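Local coordinates for succinoglycan biosynthesis protein (Bacillus cereus ATCC 14579, PDB 2QGM) that is of unproven function but belongs to the erythromycin esterase-like family and is probably linked to succinoglycan biosynthesis, at residues I310-I315 with L427-D431; V401-L407 with F422-E428. One frame throughout, in Å; residues are numbered along the deposited sequence.

In the fold
The two contacts share the short helix 426-429, with Leu427 and Glu428 common to both; their centres lie about 9 Å apart. In interaction 2 the hairpin of strands 404-408 and 421-425 leads into this helix, and Leu427 N bonds to Val401 O. In interaction 1 the end of the helix and the residues entering strand 432-439 receive the loop after helix 307-310, and Leu427 O takes the ammonium of Lys312. Apolar packing continues the join, with Ile315 CD1 3.8 Å from Leu407 CD2. Both contacts belong to the erythromycin esterase-like part of the chain and join separate elements of its fold.

Interaction 1: I310-I315 with L427-D431; sequences IAKGII and LEQFD
The backbones of 310-315 and 427-431 come closest where Lys312, just beyond the end of helix 307-310, meets Gln429, the last residue of helix 426-429. One nearly straight hydrogen bond joins them, the N-H of Lys312 donating to Gln429 O over 3.0 Å. The last carbonyls of a helix lack the usual donors of a further turn, which makes them ready acceptors for a passing loop.

Lysine suits position 312 because its long chain can follow the helix end and still deliver a charge. It bends at chi3 (-74°), bringing NZ to two acceptors. Leu427 O, 2.7 Å from Lys312 NZ, is met almost head-on, while Asp431 OD1 receives Lys312 NZ at 2.8 Å from above the carboxylate plane, in a salt bridge. This carbonyl and carboxylate together probably favour the ammonium group; any effect of so short a helix would be slight. Asp431 is itself positioned by Thr338 N, which binds OD2.

Apolar groups pack round the Phe430 ring. Within 427-431 itself, Gln429 CB covers one face, 3.8 Å above the ring plane. Across the contact, Ile310 CD1 comes obliquely to the ring, 3.8 Å from Phe430 CE1, and Ile315 CD1 lies 4.2 Å from Phe430 CZ. The small side chain of Ala311, directed at the other segment, fits between Gln429 and the ring. A water bridges the segments, donating to Glu428 OE2 at 2.7 Å and accepting a weak bond from Ile314 N.

This is a helix C-terminus held by a lysine, backbone to backbone and charge to carbonyl, joining the loop after helix 307-310 to the entrance of strand 432-439 in the central mixed sheet.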
loop_
_atom_site.group_PDB
_atom_site.type_symbol
_atom_site.label_atom_id
_atom_site.label_comp_id
_atom_site.label_asym_id
_atom_site.label_seq_id
_atom_site.Cartn_x
_atom_site.Cartn_y
_atom_site.Cartn_z
ATOM N N ILE A 310 -4.588 -4.273 1.050
ATOM C CA ILE A 310 -4.897 -4.579 -0.342
ATOM C C ILE A 310 -5.862 -5.752 -0.523
ATOM O O ILE A 310 -6.455 -5.912 -1.593
ATOM C CB ILE A 310 -3.601 -4.841 -1.170
ATOM C CG1 ILE A 310 -2.865 -6.074 -0.659
ATOM C CG2 ILE A 310 -2.699 -3.614 -1.117
ATOM C CD1 ILE A 310 -3.228 -7.357 -1.392
ATOM N N ALA A 311 -6.039 -6.553 0.528
ATOM C CA ALA A 311 -6.917 -7.729 0.490
ATOM C C ALA A 311 -8.370 -7.454 0.119
ATOM O O ALA A 311 -8.918 -6.396 0.421
ATOM C CB ALA A 311 -6.871 -8.447 1.839
ATOM N N LYS A 312 -8.988 -8.434 -0.526
ATOM C CA LYS A 312 -10.374 -8.323 -0.937
ATOM C C LYS A 312 -11.310 -8.414 0.264
ATOM O O LYS A 312 -12.432 -7.894 0.230
ATOM C CB LYS A 312 -10.713 -9.435 -1.931
ATOM C CG LYS A 312 -9.900 -9.367 -3.207
ATOM C CD LYS A 312 -10.248 -10.495 -4.160
ATOM C CE LYS A 312 -9.692 -11.832 -3.689
ATOM N NZ LYS A 312 -9.987 -12.924 -4.669
ATOM N N GLY A 313 -10.848 -9.072 1.324
ATOM C CA GLY A 313 -11.672 -9.231 2.510
ATOM C C GLY A 313 -11.019 -8.857 3.824
ATOM O O GLY A 313 -10.060 -8.087 3.861
ATOM N N ILE A 314 -11.543 -9.418 4.910
ATOM C CA ILE A 314 -11.038 -9.140 6.251
ATOM C C ILE A 314 -10.186 -10.256 6.842
ATOM O O ILE A 314 -10.636 -11.392 6.980
ATOM C CB ILE A 314 -12.194 -8.883 7.230
ATOM C CG1 ILE A 314 -13.393 -9.754 6.839
ATOM C CG2 ILE A 314 -12.541 -7.399 7.248
ATOM C CD1 ILE A 314 -14.454 -9.905 7.924
ATOM N N ILE A 315 -8.963 -9.910 7.218
ATOM C CA ILE A 315 -8.055 -10.868 7.820
ATOM C C ILE A 315 -8.065 -10.690 9.335
ATOM O O ILE A 315 -8.290 -11.644 10.078
ATOM C CB ILE A 315 -6.626 -10.677 7.287
ATOM C CG1 ILE A 315 -6.605 -10.903 5.779
ATOM C CG2 ILE A 315 -5.678 -11.644 7.972
ATOM C CD1 ILE A 315 -5.234 -10.742 5.164
ATOM N N LEU A 427 -7.964 -17.501 -1.160
ATOM C CA LEU A 427 -8.593 -16.939 -2.358
ATOM C C LEU A 427 -9.523 -15.780 -1.985
ATOM O O LEU A 427 -9.686 -14.824 -2.743
ATOM C CB LEU A 427 -9.400 -18.011 -3.094
ATOM C CG LEU A 427 -10.246 -17.478 -4.252
ATOM C CD1 LEU A 427 -9.338 -16.907 -5.351
ATOM C CD2 LEU A 427 -11.123 -18.589 -4.800
ATOM N N GLU A 428 -10.135 -15.888 -0.812
ATOM C CA GLU A 428 -11.044 -14.871 -0.301
ATOM C C GLU A 428 -10.329 -13.529 -0.207
ATOM O O GLU A 428 -10.924 -12.472 -0.437
ATOM C CB GLU A 428 -11.533 -15.298 1.090
ATOM C CG GLU A 428 -12.563 -14.390 1.735
ATOM C CD GLU A 428 -12.907 -14.832 3.151
ATOM O OE1 GLU A 428 -13.098 -16.048 3.365
ATOM O OE2 GLU A 428 -12.997 -13.967 4.049
ATOM N N GLN A 429 -9.045 -13.586 0.130
ATOM C CA GLN A 429 -8.234 -12.390 0.301
ATOM C C GLN A 429 -7.414 -11.982 -0.914
ATOM O O GLN A 429 -7.333 -10.796 -1.235
ATOM C CB GLN A 429 -7.276 -12.590 1.484
ATOM C CG GLN A 429 -7.961 -13.108 2.735
ATOM C CD GLN A 429 -8.975 -12.137 3.267
ATOM O OE1 GLN A 429 -9.772 -12.472 4.156
ATOM N NE2 GLN A 429 -8.957 -10.920 2.742
ATOM N N PHE A 430 -6.816 -12.958 -1.596
ATOM C CA PHE A 430 -5.951 -12.656 -2.730
ATOM C C PHE A 430 -6.231 -13.428 -4.018
ATOM O O PHE A 430 -6.454 -14.643 -3.995
ATOM C CB PHE A 430 -4.490 -12.913 -2.333
ATOM C CG PHE A 430 -4.111 -12.378 -0.966
ATOM C CD1 PHE A 430 -4.204 -11.017 -0.674
ATOM C CD2 PHE A 430 -3.617 -13.239 0.017
ATOM C CE1 PHE A 430 -3.806 -10.522 0.570
ATOM C CE2 PHE A 430 -3.216 -12.755 1.264
ATOM C CZ PHE A 430 -3.310 -11.390 1.544
ATOM N N ASP A 431 -6.194 -12.729 -5.149
ATOM C CA ASP A 431 -6.408 -13.375 -6.442
ATOM C C ASP A 431 -5.136 -14.161 -6.755
ATOM O O ASP A 431 -5.183 -15.295 -7.240
ATOM C CB ASP A 431 -6.617 -12.327 -7.548
ATOM C CG ASP A 431 -7.893 -11.521 -7.371
ATOM O OD1 ASP A 431 -8.960 -12.131 -7.165
ATOM O OD2 ASP A 431 -7.831 -10.274 -7.454
HETATM O O HOH W 1 -13.809 -11.428 3.559
#

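Interaction 2: V401-L407 with F422-E428; sequences VKAKRPL and FDTSLLE
Strands 404-407 and 422-425 pair as an antiparallel beta hairpin, and its backbone bonds form the first shell of the contact. Arg405 and Thr424 are a hydrogen-bonded pair, with Arg405 N to Thr424 O at 2.9 Å and a return bond from Thr424 N to Arg405 O. Leu407 and Phe422 repeat the pattern. Between them Pro406 faces Asp423 in a non-hydrogen-bonded pair, a place that suits proline because no amide N-H is asked of it across the hairpin.

On the face that holds Leu407 and Thr424, apolar groups meet: Leu407 CD2 and CB touch Thr424 CG2, and Leu407 CD1 packs at about a right angle against Leu426 CD1, 3.7 Å away. Phe374 of helix 374-380 also touches Leu407 and Leu426. The threonine methyl serves this packing while OG1 turns to the side-chain amide of Gln429. On the other face, Lys404 is long enough to pass Asp423 and reach Glu428, where Lys404 NZ makes a long, weak salt bridge to Glu428 OE1 at 3.4 Å.

Beyond the strands, Val401 CG2 lies 4.1 Å from Leu427 CB, and Val401 CG1 packs on Leu426 CD2, so beta-branched valine spans two leucines at the helix start. Ser425 is the N-cap of helix 426-429: its OG accepts from Glu428 N at 3.2 Å, a role for which a short hydroxyl side chain is well suited. With OG anti to the backbone N (chi1 155°), the same oxygen donates to Val401 O. That carbonyl oxygen thus takes two bonds, from Ser425 OG at 2.8 Å in the carbonyl plane and from Leu427 N at 3.1 Å from above it.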
loop_
_atom_site.group_PDB
_atom_site.type_symbol
_atom_site.label_atom_id
_atom_site.label_comp_id
_atom_site.label_asym_id
_atom_site.label_seq_id
_atom_site.Cartn_x
_atom_site.Cartn_y
_atom_site.Cartn_z
ATOM N N VAL A 401 -7.135 -23.425 -1.333
ATOM C CA VAL A 401 -7.208 -21.964 -1.206
ATOM C C VAL A 401 -8.587 -21.449 -0.803
ATOM O O VAL A 401 -8.707 -20.356 -0.248
ATOM C CB VAL A 401 -6.806 -21.252 -2.511
ATOM C CG1 VAL A 401 -5.341 -21.513 -2.822
ATOM C CG2 VAL A 401 -7.685 -21.723 -3.647
ATOM N N LYS A 402 -9.620 -22.236 -1.090
ATOM C CA LYS A 402 -10.993 -21.862 -0.760
ATOM C C LYS A 402 -11.380 -22.260 0.662
ATOM O O LYS A 402 -12.406 -21.822 1.186
ATOM C CB LYS A 402 -11.973 -22.505 -1.750
ATOM C CG LYS A 402 -11.948 -21.892 -3.147
ATOM C CD LYS A 402 -12.883 -22.629 -4.090
ATOM C CE LYS A 402 -12.946 -21.958 -5.456
ATOM N NZ LYS A 402 -13.574 -20.607 -5.385
ATOM N N ALA A 403 -10.561 -23.100 1.280
ATOM C CA ALA A 403 -10.812 -23.559 2.641
ATOM C C ALA A 403 -10.297 -22.540 3.651
ATOM O O ALA A 403 -9.494 -21.672 3.314
ATOM C CB ALA A 403 -10.130 -24.907 2.862
ATOM N N LYS A 404 -10.769 -22.637 4.891
ATOM C CA LYS A 404 -10.324 -21.721 5.934
ATOM C C LYS A 404 -9.172 -22.324 6.721
ATOM O O LYS A 404 -9.282 -23.427 7.265
ATOM C CB LYS A 404 -11.472 -21.373 6.887
ATOM C CG LYS A 404 -12.547 -20.477 6.287
ATOM C CD LYS A 404 -13.471 -19.939 7.375
ATOM C CE LYS A 404 -14.599 -19.098 6.794
ATOM N NZ LYS A 404 -14.091 -17.993 5.933
ATOM N N ARG A 405 -8.063 -21.596 6.770
ATOM C CA ARG A 405 -6.871 -22.041 7.481
ATOM C C ARG A 405 -6.150 -20.816 8.027
ATOM O O ARG A 405 -6.412 -19.693 7.598
ATOM C CB ARG A 405 -5.931 -22.783 6.528
ATOM C CG ARG A 405 -6.543 -23.982 5.812
ATOM C CD ARG A 405 -6.577 -25.217 6.699
ATOM N NE ARG A 405 -6.859 -26.430 5.930
ATOM C CZ ARG A 405 -8.074 -26.935 5.726
ATOM N NH1 ARG A 405 -9.144 -26.341 6.237
ATOM N NH2 ARG A 405 -8.217 -28.040 5.003
ATOM N N PRO A 406 -5.231 -21.014 8.983
ATOM C CA PRO A 406 -4.506 -19.871 9.539
ATOM C C PRO A 406 -3.688 -19.165 8.464
ATOM O O PRO A 406 -3.068 -19.817 7.617
ATOM C CB PRO A 406 -3.619 -20.507 10.604
ATOM C CG PRO A 406 -4.430 -21.700 11.047
ATOM C CD PRO A 406 -4.924 -22.248 9.727
ATOM N N LEU A 407 -3.707 -17.836 8.491
ATOM C CA LEU A 407 -2.941 -17.041 7.539
ATOM C C LEU A 407 -2.083 -16.086 8.349
ATOM O O LEU A 407 -2.580 -15.372 9.216
ATOM C CB LEU A 407 -3.860 -16.242 6.612
ATOM C CG LEU A 407 -3.152 -15.302 5.622
ATOM C CD1 LEU A 407 -2.407 -16.119 4.576
ATOM C CD2 LEU A 407 -4.169 -14.403 4.949
ATOM N N PHE A 422 -4.289 -15.708 11.435
ATOM C CA PHE A 422 -5.716 -15.451 11.334
ATOM C C PHE A 422 -6.445 -16.442 10.443
ATOM O O PHE A 422 -6.023 -16.707 9.315
ATOM C CB PHE A 422 -5.924 -14.031 10.811
ATOM C CG PHE A 422 -5.325 -12.975 11.692
ATOM C CD1 PHE A 422 -6.065 -12.420 12.733
ATOM C CD2 PHE A 422 -4.005 -12.568 11.513
ATOM C CE1 PHE A 422 -5.497 -11.470 13.588
ATOM C CE2 PHE A 422 -3.423 -11.622 12.360
ATOM C CZ PHE A 422 -4.170 -11.072 13.401
ATOM N N ASP A 423 -7.544 -16.980 10.960
ATOM C CA ASP A 423 -8.333 -17.951 10.224
ATOM C C ASP A 423 -9.133 -17.296 9.103
ATOM O O ASP A 423 -9.980 -16.435 9.343
ATOM C CB ASP A 423 -9.269 -18.692 11.178
ATOM C CG ASP A 423 -9.961 -19.858 10.514
ATOM O OD1 ASP A 423 -10.823 -19.616 9.646
ATOM O OD2 ASP A 423 -9.632 -21.015 10.849
ATOM N N THR A 424 -8.857 -17.720 7.874
ATOM C CA THR A 424 -9.534 -17.180 6.705
ATOM C C THR A 424 -9.206 -18.016 5.468
ATOM O O THR A 424 -8.484 -19.008 5.553
ATOM C CB THR A 424 -9.104 -15.710 6.452
ATOM O OG1 THR A 424 -9.852 -15.169 5.358
ATOM C CG2 THR A 424 -7.618 -15.642 6.126
ATOM N N SER A 425 -9.747 -17.604 4.327
ATOM C CA SER A 425 -9.509 -18.291 3.064
ATOM C C SER A 425 -8.521 -17.478 2.249
ATOM O O SER A 425 -8.638 -16.252 2.170
ATOM C CB SER A 425 -10.820 -18.444 2.292
ATOM O OG SER A 425 -10.594 -18.569 0.904
ATOM N N LEU A 426 -7.553 -18.150 1.635
ATOM C CA LEU A 426 -6.549 -17.444 0.839
ATOM C C LEU A 426 -7.145 -16.773 -0.398
ATOM O O LEU A 426 -6.860 -15.607 -0.652
ATOM C CB LEU A 426 -5.427 -18.403 0.437
ATOM C CG LEU A 426 -4.145 -17.702 -0.031
ATOM C CD1 LEU A 426 -3.460 -16.984 1.138
ATOM C CD2 LEU A 426 -3.215 -18.741 -0.640
ATOM N N LEU A 427 -7.964 -17.501 -1.160
ATOM C CA LEU A 427 -8.593 -16.939 -2.358
ATOM C C LEU A 427 -9.523 -15.780 -1.985
ATOM O O LEU A 427 -9.686 -14.824 -2.743
ATOM C CB LEU A 427 -9.400 -18.011 -3.094
ATOM C CG LEU A 427 -10.246 -17.478 -4.252
ATOM C CD1 LEU A 427 -9.338 -16.907 -5.351
ATOM C CD2 LEU A 427 -11.123 -18.589 -4.800
ATOM N N GLU A 428 -10.135 -15.888 -0.812
ATOM C CA GLU A 428 -11.044 -14.871 -0.301
ATOM C C GLU A 428 -10.329 -13.529 -0.207
ATOM O O GLU A 428 -10.924 -12.472 -0.437
ATOM C CB GLU A 428 -11.533 -15.298 1.090
ATOM C CG GLU A 428 -12.563 -14.390 1.735
ATOM C CD GLU A 428 -12.907 -14.832 3.151
ATOM O OE1 GLU A 428 -13.098 -16.048 3.365
ATOM O OE2 GLU A 428 -12.997 -13.967 4.049
#